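Local coordinates for ATP12 ATPase (Paracoccus denitrificans, PDB 2R31), which probably acts as an ATP12-family chaperone in the assembly of F1-ATPase, at residues A[9-14]-A[56-61]; A[14-19]-A[27-32]; A[101-106]-A[133-138]. All coordinates share one frame; numbering follows the deposited sequence. Where two conformers were deposited one is given.

In the fold
Contacts 1 and 2 adjoin one another, with centres about 11 Å apart; contact 3 lies on the other side of the chain's centre, about 47 and 48 Å from their centres. The first two share A14, and their elements touch: W57 and Q58 of helix 47-58 meet L29 and V16 of the hairpin. Contact 1 is partly buried and depends on an arginine gathering carbonyl oxygens beside two tryptophans. Contact 2, at the surface, combines antiparallel backbone pairing with a carboxylate binding backbone N-H groups. Contact 3 is largely buried; its parallel pairing is short, and its arginine hydrogen-bonds its own segment through the guanidinium while offering a face to I137 across the contact.

Contact 1. Residues A[9-14]-A[56-61]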
loop_
_atom_site.group_PDB
_atom_site.type_symbol
_atom_site.label_atom_id
_atom_site.label_comp_id
_atom_site.label_asym_id
_atom_site.label_seq_id
_atom_site.Cartn_x
_atom_site.Cartn_y
_atom_site.Cartn_z
ATOM N N ALA A 9 -14.981 -13.948 -19.975
ATOM C CA ALA A 9 -14.014 -12.909 -19.665
ATOM C C ALA A 9 -13.648 -12.124 -20.908
ATOM O O ALA A 9 -12.664 -11.309 -20.791
ATOM C CB ALA A 9 -12.849 -13.590 -19.005
ATOM N N ARG A 10 -14.330 -12.253 -22.032
ATOM C CA ARG A 10 -13.954 -11.488 -23.221
ATOM C C ARG A 10 -14.340 -10.033 -23.077
ATOM O O ARG A 10 -15.151 -9.624 -22.254
ATOM C CB ARG A 10 -14.613 -12.050 -24.460
ATOM C CG ARG A 10 -16.115 -11.697 -24.585
ATOM C CD ARG A 10 -16.777 -12.567 -25.667
ATOM N NE ARG A 10 -18.100 -12.065 -25.981
ATOM C CZ ARG A 10 -19.153 -12.338 -25.181
ATOM N NH1 ARG A 10 -20.345 -11.804 -25.507
ATOM N NH2 ARG A 10 -19.065 -13.072 -24.067
ATOM N N ARG A 11 -13.839 -9.236 -24.001
ATOM C CA ARG A 11 -14.277 -7.858 -24.142
ATOM C C ARG A 11 -15.574 -7.874 -24.943
ATOM O O ARG A 11 -15.652 -7.843 -26.200
ATOM C CB ARG A 11 -13.312 -6.955 -24.819
ATOM C CG ARG A 11 -13.742 -5.539 -24.881
ATOM C CD ARG A 11 -12.963 -4.637 -25.726
ATOM N NE ARG A 11 -13.469 -3.273 -25.716
ATOM C CZ ARG A 11 -12.770 -2.248 -25.490
ATOM N NH1 ARG A 11 -11.476 -2.509 -25.192
ATOM N NH2 ARG A 11 -13.342 -1.042 -25.499
ATOM N N PHE A 12 -16.660 -7.890 -24.207
ATOM C CA PHE A 12 -17.994 -7.918 -24.828
ATOM C C PHE A 12 -18.561 -6.534 -25.002
ATOM O O PHE A 12 -19.725 -6.417 -25.408
ATOM C CB PHE A 12 -18.951 -8.840 -24.030
ATOM C CG PHE A 12 -19.183 -8.342 -22.639
ATOM C CD1 PHE A 12 -20.129 -7.390 -22.312
ATOM C CD2 PHE A 12 -18.429 -8.836 -21.581
ATOM C CE1 PHE A 12 -20.292 -6.991 -21.004
ATOM C CE2 PHE A 12 -18.594 -8.407 -20.277
ATOM C CZ PHE A 12 -19.534 -7.434 -19.958
ATOM N N TRP A 13 -17.823 -5.466 -24.632
ATOM C CA TRP A 13 -18.284 -4.091 -24.740
ATOM C C TRP A 13 -17.470 -3.386 -25.801
ATOM O O TRP A 13 -16.299 -3.641 -26.000
ATOM C CB TRP A 13 -18.138 -3.353 -23.371
ATOM C CG TRP A 13 -16.721 -3.316 -22.891
ATOM C CD1 TRP A 13 -15.798 -2.312 -23.080
ATOM C CD2 TRP A 13 -16.031 -4.328 -22.177
ATOM N NE1 TRP A 13 -14.594 -2.641 -22.508
ATOM C CE2 TRP A 13 -14.686 -3.860 -21.955
ATOM C CE3 TRP A 13 -16.371 -5.583 -21.642
ATOM C CZ2 TRP A 13 -13.762 -4.615 -21.300
ATOM C CZ3 TRP A 13 -15.399 -6.318 -20.987
ATOM C CH2 TRP A 13 -14.131 -5.827 -20.828
ATOM N N ALA A 14 -18.105 -2.383 -26.400
ATOM C CA ALA A 14 -17.450 -1.545 -27.375
ATOM C C ALA A 14 -16.836 -0.310 -26.739
ATOM O O ALA A 14 -15.638 -0.042 -26.905
ATOM C CB ALA A 14 -18.391 -1.195 -28.546
ATOM N N GLU A 56 -8.086 1.256 -18.027
ATOM C CA GLU A 56 -7.857 -0.183 -17.881
ATOM C C GLU A 56 -8.883 -0.981 -18.687
ATOM O O GLU A 56 -8.546 -1.946 -19.373
ATOM C CB GLU A 56 -7.887 -0.625 -16.426
ATOM C CG GLU A 56 -6.779 -0.043 -15.580
ATOM C CD GLU A 56 -6.750 -0.540 -14.152
ATOM O OE1 GLU A 56 -7.756 -1.065 -13.637
ATOM O OE2 GLU A 56 -5.664 -0.364 -13.515
ATOM N N TRP A 57 -10.142 -0.614 -18.599
ATOM C CA TRP A 57 -11.205 -1.351 -19.300
ATOM C C TRP A 57 -11.195 -1.072 -20.816
ATOM O O TRP A 57 -11.500 -1.963 -21.583
ATOM C CB TRP A 57 -12.586 -1.011 -18.652
ATOM C CG TRP A 57 -12.640 -1.716 -17.307
ATOM C CD1 TRP A 57 -12.157 -1.264 -16.112
ATOM C CD2 TRP A 57 -13.117 -3.020 -17.041
ATOM N NE1 TRP A 57 -12.328 -2.168 -15.125
ATOM C CE2 TRP A 57 -12.911 -3.295 -15.673
ATOM C CE3 TRP A 57 -13.705 -4.038 -17.822
ATOM C CZ2 TRP A 57 -13.252 -4.486 -15.079
ATOM C CZ3 TRP A 57 -14.040 -5.206 -17.239
ATOM C CH2 TRP A 57 -13.840 -5.457 -15.877
ATOM N N GLN A 58 -10.756 0.118 -21.231
ATOM C CA GLN A 58 -10.580 0.423 -22.657
ATOM C C GLN A 58 -9.442 -0.349 -23.236
ATOM O O GLN A 58 -9.428 -0.715 -24.430
ATOM C CB GLN A 58 -10.349 1.934 -22.823
ATOM C CG GLN A 58 -10.136 2.376 -24.242
ATOM C CD GLN A 58 -11.080 1.822 -25.212
ATOM O OE1 GLN A 58 -12.193 1.446 -25.117
ATOM N NE2 GLN A 58 -10.571 1.705 -26.445
ATOM N N ALA A 59 -8.423 -0.681 -22.438
ATOM C CA ALA A 59 -7.239 -1.372 -22.905
ATOM C C ALA A 59 -7.411 -2.886 -23.047
ATOM O O ALA A 59 -6.532 -3.583 -23.547
ATOM C CB ALA A 59 -6.078 -1.091 -21.944
ATOM N N VAL A 60 -8.514 -3.462 -22.577
ATOM C CA VAL A 60 -8.734 -4.887 -22.680
ATOM C C VAL A 60 -8.779 -5.267 -24.145
ATOM O O VAL A 60 -9.512 -4.685 -24.933
ATOM C CB VAL A 60 -10.029 -5.321 -21.991
ATOM C CG1 VAL A 60 -10.299 -6.808 -22.216
ATOM C CG2 VAL A 60 -9.959 -5.014 -20.477
ATOM N N GLN A 61 -8.001 -6.275 -24.490
ATOM C CA GLN A 61 -7.971 -6.762 -25.897
ATOM C C GLN A 61 -8.957 -7.882 -26.003
ATOM O O GLN A 61 -10.176 -7.676 -25.983
ATOM C CB GLN A 61 -6.489 -7.051 -26.229
ATOM C CG GLN A 61 -5.667 -5.756 -26.215
ATOM C CD GLN A 61 -6.102 -4.826 -27.339
ATOM O OE1 GLN A 61 -6.103 -5.208 -28.529
ATOM N NE2 GLN A 61 -6.478 -3.606 -26.929
HETATM O O HOH W 1 -12.775 -9.906 -26.702
#
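At its edge the W13 indole meets W57 O and V60 CG2, and over the centre of one face lies R11 CG, 3.5 Å above the plane. The R11 guanidinium has W57 O and W13 NE1 over a face, whereas Q58 O, Q58 OE1, V60 O and W13 O lie at its edge. This junction fastens the loop between helix 5-8 and strand 16-21 to the C-terminal part of helix 47-58 and beyond. R11 leaves the loop with CG anti to the backbone N (chi1 -177°), and the chain stays extended to NE, bringing the guanidinium up to 56-61. NH1 donates to V60 O at 2.9 Å, in the carbonyl plane on a lone pair, and to Q58 O at 2.8 Å from above that carbonyl's plane. NH2 reaches Q58 OE1 at 2.8 Å, nearly straight (165°), a grip on Q58 through two nitrogens. NE donates to W13 O and NH2 to A14 O, which fixes the guanidinium's rotation with five bonds. The two indoles meet obliquely, their six-membered rings at 54°, and W57 NE1 hydrogen-bonds T72 OG1. W13 CH2 touches W57 CE3 at 3.5 Å, while W13 NE1 donates to W57 O at 3.3 Å.

Contact 2. Residues A[14-19]-A[27-32]; sequences ASVGIH and VLLDER
L28 lies across from G17 in a beta hairpin, and its side chain runs alongside the partner strand. CB sits 3.7 Å from G17 O, and CG, placed anti to its own carbonyl carbon (chi1 -51°), stays near the same oxygen. At the tip, CD1 meets H19 CB at 3.9 Å. G17 and L28 form an antiparallel hydrogen-bonded pair, with L28 N to G17 O at 2.8 Å and G17 N to L28 O at 3.0 Å, flanked by the non-hydrogen-bonded pairs V16-L29 and I18-V27. L29 to R32 form a type I' turn leading into strand 32-33, and D30 N donates to S15 O. S15 and D30 were each deposited in two conformers, so their side-chain bonds are less certain: in one pair, D30 OD2 takes A14 N at 2.9 Å, while OD1 accepts S15 N at 2.7 Å from above the carboxylate plane and S15 OG on its anti lone pair. On the opposite face from L28, V16 CG2 and L29 CD2 lie side by side, 4.0 Å apart. That face rests on helix 47-58, where V16 touches A54, I18 L51 and L29 W57, while V27 is backbone hydrogen-bonded to L34, just past strand 32-33.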
loop_
_atom_site.group_PDB
_atom_site.type_symbol
_atom_site.label_atom_id
_atom_site.label_comp_id
_atom_site.label_asym_id
_atom_site.label_seq_id
_atom_site.Cartn_x
_atom_site.Cartn_y
_atom_site.Cartn_z
ATOM N N ALA A 14 -18.105 -2.383 -26.400
ATOM C CA ALA A 14 -17.450 -1.545 -27.375
ATOM C C ALA A 14 -16.836 -0.310 -26.739
ATOM O O ALA A 14 -15.638 -0.042 -26.905
ATOM C CB ALA A 14 -18.391 -1.195 -28.546
ATOM N N SER A 15 -17.641 0.418 -25.977
ATOM C CA SER A 15 -17.300 1.724 -25.474
ATOM C C SER A 15 -17.079 1.729 -23.955
ATOM O O SER A 15 -17.638 0.905 -23.232
ATOM C CB SER A 15 -18.409 2.756 -25.773
ATOM O OG SER A 15 -19.552 2.560 -24.969
ATOM N N VAL A 16 -16.269 2.676 -23.492
ATOM C CA VAL A 16 -15.979 2.887 -22.084
ATOM C C VAL A 16 -16.101 4.404 -21.822
ATOM O O VAL A 16 -15.595 5.211 -22.616
ATOM C CB VAL A 16 -14.585 2.416 -21.671
ATOM C CG1 VAL A 16 -14.371 2.591 -20.200
ATOM C CG2 VAL A 16 -14.401 0.951 -22.064
ATOM N N GLY A 17 -16.696 4.779 -20.711
ATOM C CA GLY A 17 -16.740 6.190 -20.301
ATOM C C GLY A 17 -16.924 6.258 -18.767
ATOM O O GLY A 17 -16.835 5.221 -18.109
ATOM N N ILE A 18 -17.151 7.469 -18.271
ATOM C CA ILE A 18 -17.366 7.666 -16.861
ATOM C C ILE A 18 -18.562 8.602 -16.639
ATOM O O ILE A 18 -18.940 9.346 -17.544
ATOM C CB ILE A 18 -16.106 8.204 -16.132
ATOM C CG1 ILE A 18 -15.716 9.620 -16.533
ATOM C CG2 ILE A 18 -14.946 7.208 -16.337
ATOM C CD1 ILE A 18 -14.675 10.254 -15.642
ATOM N N HIS A 19 -19.125 8.604 -15.450
ATOM C CA HIS A 19 -20.241 9.469 -15.100
ATOM C C HIS A 19 -20.342 9.596 -13.600
ATOM O O HIS A 19 -20.241 8.591 -12.891
ATOM C CB HIS A 19 -21.553 8.840 -15.654
ATOM C CG HIS A 19 -22.765 9.640 -15.322
ATOM N ND1 HIS A 19 -22.996 10.913 -15.801
ATOM C CD2 HIS A 19 -23.803 9.339 -14.481
ATOM C CE1 HIS A 19 -24.142 11.350 -15.272
ATOM N NE2 HIS A 19 -24.667 10.420 -14.473
ATOM N N VAL A 27 -17.838 3.887 -13.728
ATOM C CA VAL A 27 -17.181 3.560 -14.994
ATOM C C VAL A 27 -18.169 2.771 -15.823
ATOM O O VAL A 27 -18.704 1.772 -15.320
ATOM C CB VAL A 27 -15.894 2.751 -14.748
ATOM C CG1 VAL A 27 -15.262 2.278 -16.078
ATOM C CG2 VAL A 27 -14.889 3.604 -13.968
ATOM N N LEU A 28 -18.442 3.230 -17.034
ATOM C CA LEU A 28 -19.484 2.691 -17.891
ATOM C C LEU A 28 -18.898 1.864 -19.011
ATOM O O LEU A 28 -18.059 2.324 -19.774
ATOM C CB LEU A 28 -20.281 3.855 -18.523
ATOM C CG LEU A 28 -20.830 4.937 -17.591
ATOM C CD1 LEU A 28 -21.530 6.045 -18.386
ATOM C CD2 LEU A 28 -21.735 4.245 -16.622
ATOM N N LEU A 29 -19.392 0.651 -19.135
ATOM C CA LEU A 29 -19.075 -0.271 -20.249
ATOM C C LEU A 29 -20.312 -0.294 -21.115
ATOM O O LEU A 29 -21.348 -0.804 -20.646
ATOM C CB LEU A 29 -18.703 -1.659 -19.751
ATOM C CG LEU A 29 -17.584 -1.752 -18.723
ATOM C CD1 LEU A 29 -17.279 -3.229 -18.369
ATOM C CD2 LEU A 29 -16.348 -1.072 -19.227
ATOM N N ASP A 30 -20.242 0.255 -22.333
ATOM C CA ASP A 30 -21.425 0.407 -23.163
ATOM C C ASP A 30 -22.607 0.918 -22.329
ATOM O O ASP A 30 -23.682 0.336 -22.361
ATOM C CB ASP A 30 -21.803 -0.873 -23.913
ATOM C CG ASP A 30 -20.938 -1.064 -25.123
ATOM O OD1 ASP A 30 -20.261 -0.121 -25.606
ATOM O OD2 ASP A 30 -20.934 -2.209 -25.618
ATOM N N GLU A 31 -22.343 2.009 -21.616
ATOM C CA GLU A 31 -23.337 2.815 -20.911
ATOM C C GLU A 31 -23.861 2.158 -19.651
ATOM O O GLU A 31 -24.776 2.671 -19.030
ATOM C CB GLU A 31 -24.522 3.230 -21.787
ATOM C CG GLU A 31 -24.035 3.980 -23.024
ATOM C CD GLU A 31 -23.348 5.284 -22.774
ATOM O OE1 GLU A 31 -23.484 5.899 -21.675
ATOM O OE2 GLU A 31 -22.646 5.802 -23.690
ATOM N N ARG A 32 -23.281 1.075 -19.197
ATOM C CA ARG A 32 -23.679 0.382 -17.993
ATOM C C ARG A 32 -22.618 0.448 -16.930
ATOM O O ARG A 32 -21.458 0.051 -17.197
ATOM C CB ARG A 32 -23.909 -1.079 -18.288
ATOM C CG ARG A 32 -24.376 -1.857 -17.118
ATOM C CD ARG A 32 -24.369 -3.347 -17.475
ATOM N NE ARG A 32 -24.977 -4.140 -16.470
ATOM C CZ ARG A 32 -25.378 -5.400 -16.700
ATOM N NH1 ARG A 32 -25.194 -5.982 -17.887
ATOM N NH2 ARG A 32 -25.940 -6.061 -15.709
HETATM O O HOH W 2 -19.771 3.405 -22.109
HETATM O O HOH W 3 -21.510 4.264 -25.659
#

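Contact 3. Residues A[101-106]-A[133-138]; sequences LLSYRA and APLRIT
Backbone hydrogen bonds join S103 and R105 to T138. T138 N donates to S103 O at 2.9 Å, nearly along the C=O axis, and R105 N donates to T138 O at 2.8 Å. One residue thus bonds to the two neighbours of Y104, the pattern of a parallel bridge. Among polar side chains, S103 OG, anti to its carbonyl carbon (chi1 -71°), donates to R136 O at 3.0 Å. The R105 chain bends at chi2 (-64°, placing CD), and its guanidinium lies beside its own segment: NE, at 2.9 Å, and NH2 both grip L102 O, side-on and in the guanidinium plane, while NH1 makes a salt bridge with D121 of helix 110-130. T138 OG1 is hydrogen-bonded to I142 O. Van der Waals contacts complete the account. I137 CD1 lies 3.7 Å above one face of the R105 guanidinium, toward the rim of that group, which L102 and D121 hold in place. T138 CG2 approaches the Y104 ring obliquely, 3.6 Å from CE1, and L135 CD1 touches S103 OG. Strands 104-105 and 138-139 run parallel and are linked through helix 110-130, against which L102 and R105 pack: a small beta-alpha-beta crossover.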
loop_
_atom_site.group_PDB
_atom_site.type_symbol
_atom_site.label_atom_id
_atom_site.label_comp_id
_atom_site.label_asym_id
_atom_site.label_seq_id
_atom_site.Cartn_x
_atom_site.Cartn_y
_atom_site.Cartn_z
ATOM N N LEU A 101 9.099 -2.403 11.569
ATOM C CA LEU A 101 10.426 -2.759 11.073
ATOM C C LEU A 101 11.512 -1.807 11.592
ATOM O O LEU A 101 12.617 -2.229 11.921
ATOM C CB LEU A 101 10.383 -2.699 9.538
ATOM C CG LEU A 101 11.633 -3.165 8.813
ATOM C CD1 LEU A 101 11.717 -4.699 8.803
ATOM C CD2 LEU A 101 11.649 -2.631 7.373
ATOM N N LEU A 102 11.212 -0.505 11.585
ATOM C CA LEU A 102 12.230 0.496 11.862
ATOM C C LEU A 102 12.644 0.506 13.339
ATOM O O LEU A 102 13.690 1.115 13.674
ATOM C CB LEU A 102 11.806 1.880 11.452
ATOM C CG LEU A 102 11.267 2.082 10.047
ATOM C CD1 LEU A 102 11.215 3.583 9.751
ATOM C CD2 LEU A 102 12.085 1.373 8.961
ATOM N N SER A 103 11.846 -0.095 14.213
ATOM C CA SER A 103 12.154 -0.175 15.657
ATOM C C SER A 103 13.025 -1.358 16.001
ATOM O O SER A 103 13.682 -1.325 17.046
ATOM C CB SER A 103 10.869 -0.334 16.496
ATOM O OG SER A 103 10.101 0.837 16.522
ATOM N N TYR A 104 13.065 -2.400 15.206
ATOM C CA TYR A 104 13.668 -3.693 15.597
ATOM C C TYR A 104 15.009 -3.845 14.907
ATOM O O TYR A 104 15.121 -4.460 13.818
ATOM C CB TYR A 104 12.649 -4.868 15.342
ATOM C CG TYR A 104 11.651 -4.710 16.464
ATOM C CD1 TYR A 104 11.945 -5.247 17.719
ATOM C CD2 TYR A 104 10.477 -4.024 16.327
ATOM C CE1 TYR A 104 11.087 -5.118 18.793
ATOM C CE2 TYR A 104 9.602 -3.872 17.368
ATOM C CZ TYR A 104 9.899 -4.425 18.608
ATOM O OH TYR A 104 9.018 -4.278 19.680
ATOM N N ARG A 105 16.051 -3.293 15.494
ATOM C CA ARG A 105 17.408 -3.248 14.896
ATOM C C ARG A 105 18.117 -4.548 15.157
ATOM O O ARG A 105 17.784 -5.280 16.109
ATOM C CB ARG A 105 18.196 -2.061 15.503
ATOM C CG ARG A 105 17.574 -0.679 15.487
ATOM C CD ARG A 105 17.354 -0.131 14.127
ATOM N NE ARG A 105 16.530 1.053 13.948
ATOM C CZ ARG A 105 16.968 2.305 13.918
ATOM N NH1 ARG A 105 18.258 2.548 14.084
ATOM N NH2 ARG A 105 16.075 3.282 13.710
ATOM N N ALA A 106 19.090 -4.875 14.328
ATOM C CA ALA A 106 20.074 -5.895 14.690
ATOM C C ALA A 106 20.874 -5.510 15.925
ATOM O O ALA A 106 21.120 -4.356 16.308
ATOM C CB ALA A 106 20.995 -6.095 13.501
ATOM N N ALA A 133 5.112 11.502 16.836
ATOM C CA ALA A 133 5.061 10.076 17.143
ATOM C C ALA A 133 6.440 9.468 17.205
ATOM O O ALA A 133 6.861 8.705 16.335
ATOM C CB ALA A 133 4.183 9.365 16.132
ATOM N N PRO A 134 7.206 9.819 18.248
ATOM C CA PRO A 134 8.575 9.277 18.419
ATOM C C PRO A 134 8.539 7.829 18.826
ATOM O O PRO A 134 8.152 7.431 19.966
ATOM C CB PRO A 134 9.183 10.184 19.540
ATOM C CG PRO A 134 7.994 10.619 20.334
ATOM C CD PRO A 134 6.929 10.830 19.286
ATOM N N LEU A 135 9.027 6.950 17.943
ATOM C CA LEU A 135 9.130 5.541 18.294
ATOM C C LEU A 135 10.442 5.272 19.016
ATOM O O LEU A 135 11.462 5.853 18.728
ATOM C CB LEU A 135 9.142 4.645 17.060
ATOM C CG LEU A 135 7.840 4.535 16.301
ATOM C CD1 LEU A 135 7.994 3.576 15.140
ATOM C CD2 LEU A 135 6.700 4.047 17.233
ATOM N N ARG A 136 10.348 4.307 19.921
ATOM C CA ARG A 136 11.518 3.744 20.567
ATOM C C ARG A 136 12.074 2.641 19.689
ATOM O O ARG A 136 11.300 1.913 19.032
ATOM C CB ARG A 136 11.119 3.231 21.941
ATOM C CG ARG A 136 10.574 4.311 22.916
ATOM C CD ARG A 136 10.005 3.674 24.164
ATOM N NE ARG A 136 9.478 4.715 25.068
ATOM C CZ ARG A 136 8.593 4.436 26.024
ATOM N NH1 ARG A 136 8.157 3.175 26.169
ATOM N NH2 ARG A 136 8.158 5.402 26.822
ATOM N N ILE A 137 13.399 2.541 19.685
ATOM C CA ILE A 137 14.097 1.461 18.963
ATOM C C ILE A 137 14.754 0.509 19.954
ATOM O O ILE A 137 14.937 0.812 21.119
ATOM C CB ILE A 137 15.075 1.983 17.894
ATOM C CG1 ILE A 137 16.360 2.468 18.583
ATOM C CG2 ILE A 137 14.388 3.011 16.987
ATOM C CD1 ILE A 137 17.495 2.858 17.655
ATOM N N THR A 138 15.069 -0.669 19.474
ATOM C CA THR A 138 15.816 -1.637 20.243
ATOM C C THR A 138 16.649 -2.452 19.312
ATOM O O THR A 138 16.509 -2.349 18.084
ATOM C CB THR A 138 14.847 -2.520 21.095
ATOM O OG1 THR A 138 15.676 -3.218 22.036
ATOM C CG2 THR A 138 13.977 -3.447 20.255
#